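Local coordinates for protein oxidoreductase (Azotobacter vinelandii, PDB 7D5M) that binds NAD and, as a homologue of inositol dehydrogenase in the Gfo/Idh/MocA family, probably oxidises a polyol or sugar-like substrate, at residues A[189-194]-A[199-204]; A[231-236]-A[240-245]; A[113-118]-A[203-208]; A[123-128]-A[369-374]. All blocks are in the same frame, centred on the assembly; numbering follows the deposited sequence.

Contact 1. Residues A[189-194]-A[199-204]; sequences KWRVDP and PSYVLG. With NAD (nicotinamide-adenine-dinucleotide), chain B.
Arg191 and Val192 meet Tyr201 in a small, buried packing contact between the end of helix 186-191 and the start of helix 202-217, beside the NAD pocket. The side chains of Arg191 and Tyr201 cross at a slant: CD of Arg191 lies 4.0 Å from CE1 of Tyr201, and the guanidinium and ring planes are 75° apart. CG1 of Val192 sits over one face of the Tyr201 ring, 4.1 Å from CD2. A water bridges the backbones, donating to Arg191 O at 2.8 Å and more distantly to Ser200 O. Beyond Tyr201 the arginine chain runs extended to the cofactor. Its NH1 and NH2 both bond to O1N of NAD, NH2 at 3.0 Å, and this oxygen lies at the guanidinium edge. Trp190 serves the other phosphate: its NE1 donates to O1A of NAD at 2.9 Å, at the ring edge. CG of Trp190 is turned between its backbone N and carbonyl carbon (chi1 71°), which brings the indole back beside Arg191. CH2 of Trp190 then lies over the centre of the guanidinium. With an alanine in place of Trp190, O1A would probably lose this donor and the Arg191 guanidinium would have one face less well covered. Asp205 forms a salt bridge with Arg191 NE, and Tyr201 OH is hydrogen-bonded to ND1 of His177. Leu203 packs against strands 243-250 and 255-261, while Ser200 and Leu203 meet helix 363-381.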
# COMPACT_ATOMS: atom_id res chain seq x y z
N LYS A 189 14.63 -29.60 -7.07
CA LYS A 189 15.30 -30.88 -6.69
C LYS A 189 16.82 -30.71 -6.79
O LYS A 189 17.50 -31.07 -5.81
CB LYS A 189 14.85 -32.07 -7.55
CG LYS A 189 15.27 -33.41 -6.97
CD LYS A 189 14.78 -34.61 -7.75
CE LYS A 189 15.58 -35.86 -7.44
NZ LYS A 189 15.13 -37.02 -8.25
N TRP A 190 17.34 -30.20 -7.92
CA TRP A 190 18.81 -30.10 -8.12
C TRP A 190 19.39 -29.02 -7.20
O TRP A 190 20.55 -29.19 -6.76
CB TRP A 190 19.21 -29.95 -9.61
CG TRP A 190 18.92 -28.65 -10.30
CD1 TRP A 190 17.99 -28.43 -11.28
CD2 TRP A 190 19.63 -27.40 -10.15
NE1 TRP A 190 18.05 -27.14 -11.72
CE2 TRP A 190 19.04 -26.48 -11.05
CE3 TRP A 190 20.69 -26.97 -9.34
CZ2 TRP A 190 19.47 -25.16 -11.15
CZ3 TRP A 190 21.11 -25.66 -9.44
CH2 TRP A 190 20.51 -24.77 -10.33
N ARG A 191 18.61 -27.99 -6.84
CA ARG A 191 19.07 -26.86 -5.98
C ARG A 191 19.31 -27.32 -4.54
O ARG A 191 20.04 -26.60 -3.82
CB ARG A 191 18.05 -25.72 -5.99
CG ARG A 191 18.19 -24.77 -7.18
CD ARG A 191 17.06 -23.76 -7.19
NE ARG A 191 17.21 -22.68 -8.16
CZ ARG A 191 16.89 -22.76 -9.45
NH1 ARG A 191 16.44 -23.89 -9.97
NH2 ARG A 191 17.05 -21.70 -10.22
N VAL A 192 18.72 -28.44 -4.09
CA VAL A 192 18.94 -28.95 -2.70
C VAL A 192 19.86 -30.18 -2.73
O VAL A 192 19.92 -30.89 -1.70
CB VAL A 192 17.61 -29.22 -1.97
CG1 VAL A 192 16.73 -27.98 -1.94
CG2 VAL A 192 16.86 -30.41 -2.55
N ASP A 193 20.61 -30.38 -3.82
CA ASP A 193 21.63 -31.45 -3.96
C ASP A 193 23.02 -30.80 -3.98
O ASP A 193 23.38 -30.10 -4.93
CB ASP A 193 21.34 -32.31 -5.19
CG ASP A 193 22.22 -33.55 -5.33
OD1 ASP A 193 23.30 -33.58 -4.70
OD2 ASP A 193 21.81 -34.47 -6.06
N PRO A 194 23.86 -30.99 -2.92
CA PRO A 194 25.16 -30.32 -2.86
C PRO A 194 26.07 -30.71 -4.03
O PRO A 194 26.84 -29.86 -4.46
CB PRO A 194 25.79 -30.77 -1.53
CG PRO A 194 24.68 -31.47 -0.75
CD PRO A 194 23.60 -31.85 -1.75
N PRO A 199 27.69 -25.71 -2.15
CA PRO A 199 27.74 -25.65 -0.69
C PRO A 199 26.54 -24.98 -0.00
O PRO A 199 26.43 -25.03 1.22
CB PRO A 199 28.99 -24.80 -0.41
CG PRO A 199 29.18 -23.94 -1.64
CD PRO A 199 28.55 -24.71 -2.79
N SER A 200 25.67 -24.33 -0.77
CA SER A 200 24.52 -23.60 -0.18
C SER A 200 23.30 -23.73 -1.08
O SER A 200 23.44 -24.04 -2.28
CB SER A 200 24.89 -22.17 0.09
OG SER A 200 24.35 -21.30 -0.88
N TYR A 201 22.12 -23.51 -0.51
CA TYR A 201 20.89 -23.33 -1.31
C TYR A 201 20.55 -21.83 -1.32
O TYR A 201 21.03 -21.14 -2.24
CB TYR A 201 19.76 -24.27 -0.86
CG TYR A 201 18.44 -23.89 -1.49
CD1 TYR A 201 18.40 -23.31 -2.75
CD2 TYR A 201 17.24 -24.06 -0.81
CE1 TYR A 201 17.21 -22.92 -3.32
CE2 TYR A 201 16.04 -23.69 -1.38
CZ TYR A 201 16.02 -23.11 -2.64
OH TYR A 201 14.84 -22.71 -3.19
N VAL A 202 19.79 -21.30 -0.35
CA VAL A 202 19.21 -19.93 -0.50
C VAL A 202 20.29 -18.83 -0.47
O VAL A 202 20.04 -17.78 -1.09
CB VAL A 202 18.07 -19.63 0.48
CG1 VAL A 202 16.86 -20.51 0.17
CG2 VAL A 202 18.48 -19.72 1.94
N LEU A 203 21.42 -19.00 0.21
CA LEU A 203 22.47 -17.94 0.22
C LEU A 203 22.87 -17.63 -1.22
O LEU A 203 22.85 -16.45 -1.63
CB LEU A 203 23.68 -18.42 1.03
CG LEU A 203 23.47 -18.45 2.54
CD1 LEU A 203 24.53 -19.33 3.20
CD2 LEU A 203 23.47 -17.06 3.12
N GLY A 204 23.19 -18.68 -1.97
CA GLY A 204 23.63 -18.60 -3.37
C GLY A 204 22.47 -18.31 -4.30
O GLY A 204 22.65 -17.54 -5.27
PA NAD B . 16.25 -25.77 -14.82
O1A NAD B . 16.54 -27.09 -14.17
O2A NAD B . 14.86 -25.22 -14.83
O5B NAD B . 16.82 -25.80 -16.32
C5B NAD B . 18.05 -26.50 -16.68
C4B NAD B . 18.11 -26.58 -18.18
O4B NAD B . 19.45 -26.92 -18.61
C3B NAD B . 17.21 -27.64 -18.82
O3B NAD B . 16.75 -27.18 -20.09
C2B NAD B . 18.16 -28.83 -18.95
O2B NAD B . 17.77 -29.80 -19.90
C1B NAD B . 19.41 -28.10 -19.39
N9A NAD B . 20.66 -28.82 -19.17
C8A NAD B . 21.04 -29.45 -18.01
N7A NAD B . 22.25 -29.95 -18.07
C5A NAD B . 22.71 -29.60 -19.33
C6A NAD B . 23.93 -29.84 -19.98
N6A NAD B . 24.96 -30.47 -19.42
N1A NAD B . 24.07 -29.35 -21.24
C2A NAD B . 23.03 -28.71 -21.80
N3A NAD B . 21.83 -28.42 -21.27
C4A NAD B . 21.73 -28.90 -20.02
O3 NAD B . 17.18 -24.64 -14.14
PN NAD B . 16.93 -23.04 -14.03
O1N NAD B . 16.05 -22.74 -12.84
O2N NAD B . 16.52 -22.52 -15.37
O5D NAD B . 18.39 -22.50 -13.66
C5D NAD B . 19.51 -22.69 -14.54
C4D NAD B . 20.58 -21.75 -14.06
O4D NAD B . 20.05 -20.40 -14.05
C3D NAD B . 21.06 -22.02 -12.63
O3D NAD B . 22.44 -21.73 -12.53
C2D NAD B . 20.22 -21.04 -11.80
O2D NAD B . 20.83 -20.67 -10.57
C1D NAD B . 20.15 -19.85 -12.75
N1N NAD B . 18.99 -18.94 -12.53
C2N NAD B . 19.21 -17.58 -12.40
C3N NAD B . 18.15 -16.71 -12.15
C7N NAD B . 18.46 -15.23 -12.18
O7N NAD B . 19.53 -14.85 -12.67
N7N NAD B . 17.53 -14.40 -11.70
C4N NAD B . 16.88 -17.24 -11.90
C5N NAD B . 16.68 -18.61 -12.02
C6N NAD B . 17.71 -19.41 -12.48
O HOH W 1 21.29 -24.23 -4.61

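Contact 2. Residues A[231-236]-A[240-245]; sequences QSFVKS and LEDNAY
Gln231 and Asn243 form an antiparallel hydrogen-bonded pair where strand 223-231 ends and strand 243-250 begins. Gln231 N donates to Asn243 O at 2.9 Å. Gln231 O receives Asp242 N at 2.9 Å and, weakly, Asn243 N, so two residues face one in a classic beta bulge. The side chains repeat the pairing: Asn243 ND2 reaches Gln231 OE1 at 2.8 Å, nearly straight (169°), with the amide planes 49° apart. Asn243 OD1 is taken by Ser261 and Trp259. Ser232 OG donates to Leu240 O at 2.7 Å, from above the carbonyl plane. Asp242 holds the turning chain. Its CG stands between its N and carbonyl carbon (chi1 50°), which directs the carboxylate at two successive amides. OD1 accepts Phe233 N at 2.8 Å and OD2 accepts Val234 N at 3.0 Å, each through its syn lone pair. Arg237 adds a salt bridge to OD2. A leucine for Asp242 would probably deprive both amides of this acceptor and Arg237 of this mate. The Phe233 ring edge meets Asn243 CB. The carboxylate thus extends the link past the last strand pair, alongside the Ser232 bond, and the amides and Arg237 probably stabilise its charge.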
# COMPACT_ATOMS: atom_id res chain seq x y z
N GLN A 231 19.67 -22.37 8.50
CA GLN A 231 18.76 -23.46 8.93
C GLN A 231 18.28 -24.23 7.71
O GLN A 231 18.13 -23.64 6.61
CB GLN A 231 17.57 -22.90 9.71
CG GLN A 231 17.97 -22.00 10.88
CD GLN A 231 18.32 -20.60 10.46
OE1 GLN A 231 17.66 -20.01 9.60
NE2 GLN A 231 19.34 -20.03 11.09
N SER A 232 18.02 -25.52 7.91
CA SER A 232 17.25 -26.39 6.98
C SER A 232 15.93 -26.71 7.67
O SER A 232 15.87 -27.66 8.48
CB SER A 232 18.04 -27.63 6.62
OG SER A 232 19.37 -27.30 6.24
N PHE A 233 14.90 -25.88 7.45
CA PHE A 233 13.57 -26.07 8.09
C PHE A 233 12.89 -27.30 7.48
O PHE A 233 12.24 -28.05 8.21
CB PHE A 233 12.74 -24.80 8.01
CG PHE A 233 13.14 -23.76 9.03
CD1 PHE A 233 12.91 -23.97 10.38
CD2 PHE A 233 13.74 -22.58 8.64
CE1 PHE A 233 13.28 -23.01 11.32
CE2 PHE A 233 14.13 -21.63 9.58
CZ PHE A 233 13.88 -21.84 10.92
N VAL A 234 13.04 -27.49 6.17
CA VAL A 234 12.74 -28.79 5.51
C VAL A 234 13.98 -29.66 5.73
O VAL A 234 14.98 -29.46 5.04
CB VAL A 234 12.33 -28.63 4.05
CG1 VAL A 234 12.09 -29.98 3.38
CG2 VAL A 234 11.09 -27.75 3.93
N LYS A 235 13.91 -30.53 6.74
CA LYS A 235 15.09 -31.20 7.35
C LYS A 235 15.89 -31.96 6.30
O LYS A 235 17.14 -31.99 6.43
CB LYS A 235 14.62 -32.16 8.44
CG LYS A 235 13.83 -31.52 9.56
CD LYS A 235 14.68 -30.65 10.45
CE LYS A 235 14.12 -30.46 11.85
NZ LYS A 235 13.33 -31.62 12.33
N SER A 236 15.22 -32.53 5.29
CA SER A 236 15.81 -33.38 4.22
C SER A 236 16.81 -32.58 3.37
O SER A 236 17.61 -33.21 2.65
CB SER A 236 14.73 -33.98 3.35
OG SER A 236 13.98 -32.97 2.70
N LEU A 240 22.17 -28.20 3.23
CA LEU A 240 21.84 -26.98 2.44
C LEU A 240 20.69 -26.26 3.15
O LEU A 240 19.72 -26.93 3.57
CB LEU A 240 21.50 -27.34 0.99
CG LEU A 240 22.70 -27.44 0.05
CD1 LEU A 240 23.84 -28.20 0.68
CD2 LEU A 240 22.31 -28.05 -1.28
N GLU A 241 20.83 -24.94 3.29
CA GLU A 241 19.93 -24.06 4.07
C GLU A 241 18.78 -23.55 3.21
O GLU A 241 19.02 -23.15 2.06
CB GLU A 241 20.74 -22.92 4.70
CG GLU A 241 21.12 -21.78 3.76
CD GLU A 241 22.08 -22.08 2.63
OE1 GLU A 241 22.82 -23.09 2.71
OE2 GLU A 241 22.09 -21.31 1.65
N ASP A 242 17.56 -23.52 3.76
CA ASP A 242 16.40 -22.86 3.11
C ASP A 242 16.08 -21.55 3.82
O ASP A 242 15.09 -20.89 3.43
CB ASP A 242 15.19 -23.80 3.01
CG ASP A 242 14.81 -24.49 4.31
OD1 ASP A 242 15.20 -24.01 5.38
OD2 ASP A 242 14.11 -25.51 4.22
N ASN A 243 16.91 -21.15 4.78
CA ASN A 243 16.77 -19.86 5.50
C ASN A 243 18.14 -19.47 6.03
O ASN A 243 18.87 -20.38 6.48
CB ASN A 243 15.75 -19.99 6.63
CG ASN A 243 15.33 -18.63 7.14
OD1 ASN A 243 14.62 -17.91 6.45
ND2 ASN A 243 15.78 -18.28 8.34
N ALA A 244 18.49 -18.19 5.99
CA ALA A 244 19.77 -17.74 6.57
C ALA A 244 19.72 -16.26 6.94
O ALA A 244 19.00 -15.47 6.29
CB ALA A 244 20.89 -18.03 5.60
N TYR A 245 20.46 -15.94 8.00
CA TYR A 245 20.72 -14.56 8.46
C TYR A 245 22.21 -14.29 8.32
O TYR A 245 23.01 -15.00 8.97
CB TYR A 245 20.29 -14.38 9.92
CG TYR A 245 18.88 -14.82 10.15
CD1 TYR A 245 17.82 -13.96 9.90
CD2 TYR A 245 18.60 -16.11 10.58
CE1 TYR A 245 16.51 -14.37 10.09
CE2 TYR A 245 17.29 -16.54 10.76
CZ TYR A 245 16.25 -15.66 10.52
OH TYR A 245 14.96 -16.08 10.69

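Contact 3. Residues A[113-118]-A[203-208]; sequences CEKPLC and LGDVGT. With NAD (nicotinamide-adenine-dinucleotide), chain B.
Lys115 carries most of this contact, laying the end of its side chain against the backbone of helix 202-217. Its NZ donates to Asp205 O at 2.9 Å, tilted 29° from the carbonyl plane. CE also lies close to the helix, 3.2 Å from Gly204 O. The chain leaves its backbone with CG between N and the carbonyl carbon (chi1 58°), then bends at both of its last two torsions, which turns NZ onto the carbonyl. Asp205 is the next most covered residue. Its OD1 lies 4.2 Å from Lys115 NZ, beyond salt-bridge range; this carboxylate forms a salt bridge with Arg191. Gly204 contributes its carbonyl oxygen, which also receives Thr208 OG1 at 2.8 Å, and that hydroxyl oxygen lies 3.6 Å from Lys115 CE. The end of the lysine thus lies against a polar patch of the helix: two carbonyl oxygens and a hydroxyl. On the cofactor side, Lys115 O is 3.0 Å from O2D of the nicotinamide ribose, and Glu114 OE1 is 3.1 Å from C2N of the nicotinamide ring. Glu114 OE1 also accepts Lys115 N. The peptide bond from Lys115 to Pro116 is cis. This Glu-Lys-Pro segment, joining the end of a Rossmann strand to the nicotinamide site and the C-terminal domain, is the family signature of Gfo/Idh/MocA oxidoreductases.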
# COMPACT_ATOMS: atom_id res chain seq x y z
N CYS A 113 27.16 -15.89 -18.04
CA CYS A 113 27.06 -17.07 -17.15
C CYS A 113 25.98 -16.81 -16.11
O CYS A 113 25.95 -15.74 -15.49
CB CYS A 113 28.39 -17.39 -16.47
SG CYS A 113 28.33 -18.97 -15.57
N GLU A 114 25.07 -17.77 -15.98
CA GLU A 114 24.05 -17.73 -14.92
C GLU A 114 24.73 -17.75 -13.55
O GLU A 114 25.80 -18.38 -13.42
CB GLU A 114 23.07 -18.89 -15.07
CG GLU A 114 21.79 -18.46 -15.71
CD GLU A 114 21.12 -17.26 -15.06
OE1 GLU A 114 21.65 -16.73 -14.04
OE2 GLU A 114 20.09 -16.86 -15.58
N LYS A 115 24.15 -17.04 -12.59
CA LYS A 115 24.67 -17.06 -11.20
C LYS A 115 24.33 -18.43 -10.61
O LYS A 115 23.30 -19.00 -10.94
CB LYS A 115 24.09 -15.89 -10.40
CG LYS A 115 22.57 -15.85 -10.35
CD LYS A 115 22.04 -15.22 -9.08
CE LYS A 115 21.65 -16.22 -8.02
NZ LYS A 115 20.60 -17.15 -8.52
N PRO A 116 25.22 -19.05 -9.80
CA PRO A 116 26.53 -18.50 -9.49
C PRO A 116 27.57 -18.93 -10.53
O PRO A 116 27.39 -19.91 -11.23
CB PRO A 116 26.82 -19.14 -8.13
CG PRO A 116 26.26 -20.54 -8.29
CD PRO A 116 25.03 -20.37 -9.17
N LEU A 117 28.66 -18.17 -10.62
CA LEU A 117 29.81 -18.48 -11.48
C LEU A 117 30.21 -19.95 -11.28
O LEU A 117 30.52 -20.63 -12.27
CB LEU A 117 30.95 -17.54 -11.08
CG LEU A 117 31.81 -16.98 -12.20
CD1 LEU A 117 30.97 -16.48 -13.37
CD2 LEU A 117 32.69 -15.87 -11.66
N CYS A 118 30.25 -20.40 -10.02
CA CYS A 118 30.78 -21.72 -9.63
C CYS A 118 30.63 -21.92 -8.12
O CYS A 118 30.11 -21.00 -7.45
CB CYS A 118 32.24 -21.84 -10.05
SG CYS A 118 33.23 -20.43 -9.50
N LEU A 203 21.42 -19.00 0.21
CA LEU A 203 22.47 -17.94 0.22
C LEU A 203 22.87 -17.63 -1.22
O LEU A 203 22.85 -16.45 -1.63
CB LEU A 203 23.68 -18.42 1.03
CG LEU A 203 23.47 -18.45 2.54
CD1 LEU A 203 24.53 -19.33 3.20
CD2 LEU A 203 23.47 -17.06 3.12
N GLY A 204 23.19 -18.68 -1.97
CA GLY A 204 23.63 -18.60 -3.37
C GLY A 204 22.47 -18.31 -4.30
O GLY A 204 22.65 -17.54 -5.27
N ASP A 205 21.31 -18.90 -4.03
CA ASP A 205 20.18 -18.87 -4.99
C ASP A 205 19.52 -17.49 -4.97
O ASP A 205 19.17 -16.96 -6.05
CB ASP A 205 19.16 -19.97 -4.69
CG ASP A 205 18.19 -20.19 -5.83
OD1 ASP A 205 18.66 -20.57 -6.91
OD2 ASP A 205 16.99 -19.95 -5.65
N VAL A 206 19.33 -16.92 -3.78
CA VAL A 206 18.55 -15.65 -3.68
C VAL A 206 19.32 -14.58 -2.91
O VAL A 206 19.25 -13.43 -3.32
CB VAL A 206 17.13 -15.92 -3.13
CG1 VAL A 206 16.30 -16.73 -4.12
CG2 VAL A 206 17.15 -16.57 -1.76
N GLY A 207 20.07 -14.93 -1.86
CA GLY A 207 20.79 -13.93 -1.04
C GLY A 207 21.72 -13.06 -1.88
O GLY A 207 21.85 -11.85 -1.58
N THR A 208 22.35 -13.63 -2.90
CA THR A 208 23.39 -12.93 -3.71
C THR A 208 22.74 -11.86 -4.59
O THR A 208 23.47 -10.95 -5.03
CB THR A 208 24.21 -13.91 -4.56
OG1 THR A 208 23.32 -14.78 -5.23
CG2 THR A 208 25.20 -14.70 -3.73
PA NAD B . 16.25 -25.77 -14.82
O1A NAD B . 16.54 -27.09 -14.17
O2A NAD B . 14.86 -25.22 -14.83
O5B NAD B . 16.82 -25.80 -16.32
C5B NAD B . 18.05 -26.50 -16.68
C4B NAD B . 18.11 -26.58 -18.18
O4B NAD B . 19.45 -26.92 -18.61
C3B NAD B . 17.21 -27.64 -18.82
O3B NAD B . 16.75 -27.18 -20.09
C2B NAD B . 18.16 -28.83 -18.95
O2B NAD B . 17.77 -29.80 -19.90
C1B NAD B . 19.41 -28.10 -19.39
N9A NAD B . 20.66 -28.82 -19.17
C8A NAD B . 21.04 -29.45 -18.01
N7A NAD B . 22.25 -29.95 -18.07
C5A NAD B . 22.71 -29.60 -19.33
C6A NAD B . 23.93 -29.84 -19.98
N6A NAD B . 24.96 -30.47 -19.42
N1A NAD B . 24.07 -29.35 -21.24
C2A NAD B . 23.03 -28.71 -21.80
N3A NAD B . 21.83 -28.42 -21.27
C4A NAD B . 21.73 -28.90 -20.02
O3 NAD B . 17.18 -24.64 -14.14
PN NAD B . 16.93 -23.04 -14.03
O1N NAD B . 16.05 -22.74 -12.84
O2N NAD B . 16.52 -22.52 -15.37
O5D NAD B . 18.39 -22.50 -13.66
C5D NAD B . 19.51 -22.69 -14.54
C4D NAD B . 20.58 -21.75 -14.06
O4D NAD B . 20.05 -20.40 -14.05
C3D NAD B . 21.06 -22.02 -12.63
O3D NAD B . 22.44 -21.73 -12.53
C2D NAD B . 20.22 -21.04 -11.80
O2D NAD B . 20.83 -20.67 -10.57
C1D NAD B . 20.15 -19.85 -12.75
N1N NAD B . 18.99 -18.94 -12.53
C2N NAD B . 19.21 -17.58 -12.40
C3N NAD B . 18.15 -16.71 -12.15
C7N NAD B . 18.46 -15.23 -12.18
O7N NAD B . 19.53 -14.85 -12.67
N7N NAD B . 17.53 -14.40 -11.70
C4N NAD B . 16.88 -17.24 -11.90
C5N NAD B . 16.68 -18.61 -12.02
C6N NAD B . 17.71 -19.41 -12.48

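Contact 4. Residues A[123-128]-A[369-374]; sequences EAETLR and GVRWVE
The salt bridge between Glu125 and Arg371, across the small interface of these segments, is a long one, with OE2 of Glu125 4.0 Å from NH2 of Arg371. The two side chains cross at a slant, their carboxylate and guanidinium planes 65° apart. Each has a closer partner. Glu125 is gripped by Arg128, one turn on in its own helix: NH2 of Arg128 donates to OE1 at 2.9 Å, nearly straight at 166°. Glu125 OE1 lies in the guanidinium plane of Arg128, whereas the donor comes from above the carboxylate plane. A bend of the glutamate chain at chi2 (-81°) folds the carboxylate back, so that OE1 serves Arg128 and OE2 turns to Arg371. Arg371 NH2 in turn has a salt bridge with Glu368. The NH2 atoms of the two arginines are 4.5 Å apart, and the Glu125 carboxylate, which partners both, probably offsets that repulsion. Beside this charged group the apolar part is small. Ala124 CB meets CG1 of Val370 at 4.2 Å, where the backbones come nearest, with CA atoms 7.0 Å apart. Val367 and Ile363, earlier on helix 363-381, continue the packing against Ala124 and Arg128. The contact is a helix-helix interface with a small apolar centre and a salt-bridge network, joining helix 121-133 of the Rossmann domain to helix 363-381 of the C-terminal domain.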
# COMPACT_ATOMS: atom_id res chain seq x y z
N GLU A 123 37.90 -21.78 -7.70
CA GLU A 123 37.37 -21.95 -9.08
C GLU A 123 37.07 -20.57 -9.68
O GLU A 123 37.39 -20.34 -10.86
CB GLU A 123 36.08 -22.76 -9.09
CG GLU A 123 36.26 -24.26 -9.06
CD GLU A 123 34.92 -24.98 -8.97
OE1 GLU A 123 34.16 -24.69 -8.03
OE2 GLU A 123 34.63 -25.81 -9.84
N ALA A 124 36.41 -19.69 -8.92
CA ALA A 124 36.04 -18.33 -9.37
C ALA A 124 37.30 -17.56 -9.78
O ALA A 124 37.29 -16.92 -10.85
CB ALA A 124 35.29 -17.60 -8.28
N GLU A 125 38.34 -17.61 -8.95
CA GLU A 125 39.62 -16.89 -9.19
C GLU A 125 40.24 -17.43 -10.48
O GLU A 125 40.75 -16.62 -11.28
CB GLU A 125 40.56 -17.03 -7.99
CG GLU A 125 40.04 -16.33 -6.75
CD GLU A 125 40.29 -14.84 -6.68
OE1 GLU A 125 40.70 -14.23 -7.69
OE2 GLU A 125 40.08 -14.28 -5.59
N THR A 126 40.20 -18.75 -10.69
CA THR A 126 40.73 -19.41 -11.91
C THR A 126 39.95 -18.93 -13.14
O THR A 126 40.58 -18.56 -14.15
CB THR A 126 40.66 -20.93 -11.79
OG1 THR A 126 41.45 -21.24 -10.64
CG2 THR A 126 41.17 -21.63 -13.03
N LEU A 127 38.62 -18.96 -13.08
CA LEU A 127 37.76 -18.51 -14.20
C LEU A 127 38.12 -17.07 -14.56
O LEU A 127 38.22 -16.75 -15.76
CB LEU A 127 36.29 -18.57 -13.80
CG LEU A 127 35.54 -19.85 -14.13
CD1 LEU A 127 34.05 -19.58 -14.00
CD2 LEU A 127 35.87 -20.37 -15.52
N ARG A 128 38.24 -16.22 -13.54
CA ARG A 128 38.51 -14.78 -13.78
C ARG A 128 39.86 -14.65 -14.48
O ARG A 128 39.96 -13.88 -15.46
CB ARG A 128 38.45 -13.95 -12.49
CG ARG A 128 38.91 -12.52 -12.73
CD ARG A 128 38.54 -11.54 -11.65
NE ARG A 128 39.02 -11.93 -10.35
CZ ARG A 128 38.71 -11.30 -9.22
NH1 ARG A 128 37.92 -10.24 -9.23
NH2 ARG A 128 39.21 -11.73 -8.08
N GLY A 369 30.16 -12.73 -5.51
CA GLY A 369 29.00 -13.57 -5.15
C GLY A 369 29.44 -14.90 -4.57
O GLY A 369 28.88 -15.35 -3.56
N VAL A 370 30.45 -15.52 -5.19
CA VAL A 370 30.99 -16.83 -4.74
C VAL A 370 31.72 -16.62 -3.41
O VAL A 370 31.52 -17.43 -2.50
CB VAL A 370 31.90 -17.45 -5.81
CG1 VAL A 370 32.59 -18.72 -5.31
CG2 VAL A 370 31.11 -17.71 -7.07
N ARG A 371 32.54 -15.58 -3.30
CA ARG A 371 33.27 -15.25 -2.05
C ARG A 371 32.27 -15.14 -0.91
O ARG A 371 32.49 -15.75 0.16
CB ARG A 371 34.03 -13.93 -2.16
CG ARG A 371 34.89 -13.64 -0.94
CD ARG A 371 35.44 -12.23 -0.91
NE ARG A 371 35.96 -11.81 -2.20
CZ ARG A 371 37.11 -12.20 -2.72
NH1 ARG A 371 37.90 -13.04 -2.06
NH2 ARG A 371 37.47 -11.76 -3.91
N TRP A 372 31.21 -14.36 -1.09
CA TRP A 372 30.25 -14.08 0.01
C TRP A 372 29.61 -15.39 0.48
O TRP A 372 29.59 -15.63 1.69
CB TRP A 372 29.20 -13.06 -0.43
CG TRP A 372 28.22 -12.69 0.64
CD1 TRP A 372 28.37 -11.75 1.62
CD2 TRP A 372 26.88 -13.19 0.77
NE1 TRP A 372 27.23 -11.66 2.37
CE2 TRP A 372 26.30 -12.53 1.88
CE3 TRP A 372 26.12 -14.13 0.08
CZ2 TRP A 372 24.98 -12.77 2.28
CZ3 TRP A 372 24.82 -14.38 0.48
CH2 TRP A 372 24.27 -13.71 1.58
N VAL A 373 29.11 -16.20 -0.45
CA VAL A 373 28.45 -17.49 -0.10
C VAL A 373 29.47 -18.34 0.67
O VAL A 373 29.09 -18.94 1.69
CB VAL A 373 27.92 -18.22 -1.34
CG1 VAL A 373 27.52 -19.66 -1.02
CG2 VAL A 373 26.75 -17.47 -1.95
N GLU A 374 30.71 -18.41 0.20
CA GLU A 374 31.73 -19.30 0.81
C GLU A 374 31.98 -18.86 2.26
O GLU A 374 32.01 -19.75 3.14
CB GLU A 374 33.00 -19.33 -0.04
CG GLU A 374 34.02 -20.34 0.43
CD GLU A 374 35.05 -20.70 -0.62
OE1 GLU A 374 36.24 -20.46 -0.36
OE2 GLU A 374 34.66 -21.20 -1.69

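In the fold
Contacts 1 and 2, 1 and 3, and 3 and 4 have centres about 10 Å apart; contacts 2 and 4 are the most distant pair, at about 22 Å. Helix 202-217 is the hub. Contacts 1 and 3 share Leu203 and Gly204 on it, and both touch NAD. Helix 363-381 of contact 4 packs against the same turn, and Glu241 of contact 2 bonds to Leu203 N. Along the chain contacts 1 and 2 follow one another within the C-terminal domain, and contact 4 spans both. Contacts 3 and 4 interleave, and each joins the Rossmann domain to the C-terminal domain. The cofactor pocket is thus built across the domain junction, and helix 202-217 also packs on the mixed sheet through Leu203.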